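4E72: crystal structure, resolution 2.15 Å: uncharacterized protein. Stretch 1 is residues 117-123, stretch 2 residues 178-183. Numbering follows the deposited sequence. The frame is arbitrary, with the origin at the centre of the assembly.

Stretch 1 (117-123) GRGFINY
Stretch 2 (178-183) PHVALT

How do the two backbones lie against each other? Residues 117-123 are extended throughout, part of a longer strand, with phi from -166° (Gly119) to -97° (Tyr123) and psi from 93° (Asn122) to 165° (Gly119). Val180 (-125/126) and Ala181 (-121/138) are likewise extended. The two strands run in the same general direction, their axes 41° apart and 6.2 Å at closest approach. Register is set where Gly119 CA lies 5.6 Å from His179 CA. No backbone-to-backbone hydrogen bond joins the stretches; the links are made by side chains and one water.

What does Asn122 contribute? Its CA-to-CB bond points toward the second stretch, and with chi1 -64° (m) and chi2 -92° its amide meets the backbone there. Leu182 N donates to Asn122 OD1 at 2.9 Å and a nearly straight 171°, while Asn122 ND2 donates to Val180 O at 2.8 Å and 139°. One amide thus serves both a backbone donor and a backbone acceptor, spanning Ala181.

Where does Phe120 pack? Chi1 -70° (m) and chi2 -57° bring one ring face to Ala181, whose CB sits 3.5 Å from the Phe120 ring centroid and only 7° off the normal, a well-centred CH-pi contact. The ring edge meets backbone instead: Phe120 CD2 is 3.6 Å from both His179 C and Val180 N. The CA-to-CB bond of Val180 points away from the first stretch (chi1 175°, t).

How does His179 reach the first strand? Its CA-to-CB bond points toward that strand, with chi1 -35° (m) and chi2 -56°, laying its ring face over Gly119, whose CA is 4.2 Å from the His179 ring centroid. Arg118 O comes within 3.1 Å of His179 NE2, but the angle is too poor for a hydrogen bond. Water 1 links the stretches, accepting from Phe120 N at 2.8 Å and hydrogen-bonding His179 ND1 at 2.9 Å.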

# COMPACT_ATOMS: atom_id res chain seq x y z
N GLY A 117 6.69 -5.43 -0.13
CA GLY A 117 5.34 -5.23 -0.63
C GLY A 117 4.77 -3.92 -0.12
O GLY A 117 5.13 -3.47 0.98
N ARG A 118 3.90 -3.29 -0.90
CA ARG A 118 3.21 -2.03 -0.54
C ARG A 118 1.79 -2.16 -0.97
O ARG A 118 1.51 -2.93 -1.87
CB ARG A 118 3.85 -0.76 -1.15
CG ARG A 118 5.22 -0.40 -0.63
CD ARG A 118 5.24 0.12 0.80
NE ARG A 118 6.59 0.54 1.19
CZ ARG A 118 7.57 -0.28 1.56
NH1 ARG A 118 7.38 -1.60 1.61
NH2 ARG A 118 8.77 0.20 1.87
N GLY A 119 0.90 -1.41 -0.33
CA GLY A 119 -0.52 -1.39 -0.63
C GLY A 119 -1.24 -0.21 0.00
O GLY A 119 -0.70 0.48 0.89
N PHE A 120 -2.45 0.04 -0.47
CA PHE A 120 -3.29 1.11 0.10
C PHE A 120 -4.66 0.57 0.46
O PHE A 120 -5.14 -0.38 -0.17
CB PHE A 120 -3.46 2.29 -0.88
CG PHE A 120 -2.24 3.14 -1.14
CD1 PHE A 120 -1.57 3.77 -0.09
CD2 PHE A 120 -1.84 3.42 -2.44
CE1 PHE A 120 -0.46 4.59 -0.34
CE2 PHE A 120 -0.75 4.25 -2.69
CZ PHE A 120 -0.05 4.82 -1.64
N ILE A 121 -5.28 1.20 1.44
CA ILE A 121 -6.69 1.04 1.79
C ILE A 121 -7.26 2.47 1.72
O ILE A 121 -6.73 3.37 2.36
CB ILE A 121 -6.98 0.37 3.15
CG1 ILE A 121 -6.31 -1.02 3.28
CG2 ILE A 121 -8.51 0.32 3.42
CD1 ILE A 121 -6.33 -1.62 4.73
N ASN A 122 -8.30 2.67 0.91
CA ASN A 122 -9.02 3.95 0.83
C ASN A 122 -10.40 3.71 1.46
O ASN A 122 -11.29 3.20 0.81
CB ASN A 122 -9.12 4.46 -0.60
CG ASN A 122 -7.80 4.80 -1.21
OD1 ASN A 122 -7.35 5.95 -1.13
ND2 ASN A 122 -7.15 3.80 -1.81
N TYR A 123 -10.53 3.98 2.74
CA TYR A 123 -11.77 3.75 3.46
C TYR A 123 -12.61 5.02 3.57
O TYR A 123 -12.19 6.00 4.19
CB TYR A 123 -11.47 3.18 4.85
CG TYR A 123 -12.71 2.72 5.57
CD1 TYR A 123 -13.26 1.47 5.32
CD2 TYR A 123 -13.33 3.53 6.52
CE1 TYR A 123 -14.42 1.04 5.97
CE2 TYR A 123 -14.50 3.12 7.17
CZ TYR A 123 -15.04 1.87 6.88
OH TYR A 123 -16.16 1.43 7.54
N PRO A 178 -1.95 -1.57 -9.03
CA PRO A 178 -3.20 -1.71 -8.25
C PRO A 178 -3.30 -0.72 -7.07
O PRO A 178 -4.37 -0.62 -6.49
CB PRO A 178 -3.13 -3.15 -7.71
CG PRO A 178 -1.78 -3.64 -7.98
CD PRO A 178 -0.96 -2.59 -8.64
N HIS A 179 -2.20 0.01 -6.72
CA HIS A 179 -2.12 0.88 -5.52
C HIS A 179 -2.30 2.35 -5.84
O HIS A 179 -1.36 3.04 -6.25
CB HIS A 179 -0.78 0.67 -4.77
CG HIS A 179 -0.26 -0.75 -4.80
ND1 HIS A 179 -1.03 -1.82 -4.34
CD2 HIS A 179 0.95 -1.21 -5.16
CE1 HIS A 179 -0.28 -2.89 -4.47
NE2 HIS A 179 0.95 -2.57 -4.91
N VAL A 180 -3.52 2.82 -5.61
CA VAL A 180 -3.96 4.17 -5.89
C VAL A 180 -4.51 4.74 -4.61
O VAL A 180 -5.40 4.13 -4.03
CB VAL A 180 -5.04 4.18 -7.02
CG1 VAL A 180 -5.63 5.58 -7.25
CG2 VAL A 180 -4.50 3.60 -8.33
N ALA A 181 -4.01 5.91 -4.17
CA ALA A 181 -4.53 6.53 -2.96
C ALA A 181 -5.09 7.92 -3.22
O ALA A 181 -4.49 8.71 -3.96
CB ALA A 181 -3.46 6.60 -1.91
N LEU A 182 -6.27 8.21 -2.59
CA LEU A 182 -6.91 9.50 -2.68
C LEU A 182 -6.26 10.44 -1.65
O LEU A 182 -6.89 10.85 -0.67
CB LEU A 182 -8.44 9.38 -2.48
CG LEU A 182 -9.25 8.69 -3.61
CD1 LEU A 182 -10.72 8.57 -3.23
CD2 LEU A 182 -9.15 9.46 -4.95
N THR A 183 -4.97 10.78 -1.88
CA THR A 183 -4.23 11.68 -1.00
C THR A 183 -4.76 13.13 -1.25
O THR A 183 -5.47 13.39 -2.23
CB THR A 183 -2.72 11.46 -1.16
OG1 THR A 183 -2.42 11.27 -2.54
CG2 THR A 183 -2.23 10.24 -0.40
O HOH W 1 -3.36 -1.54 -2.65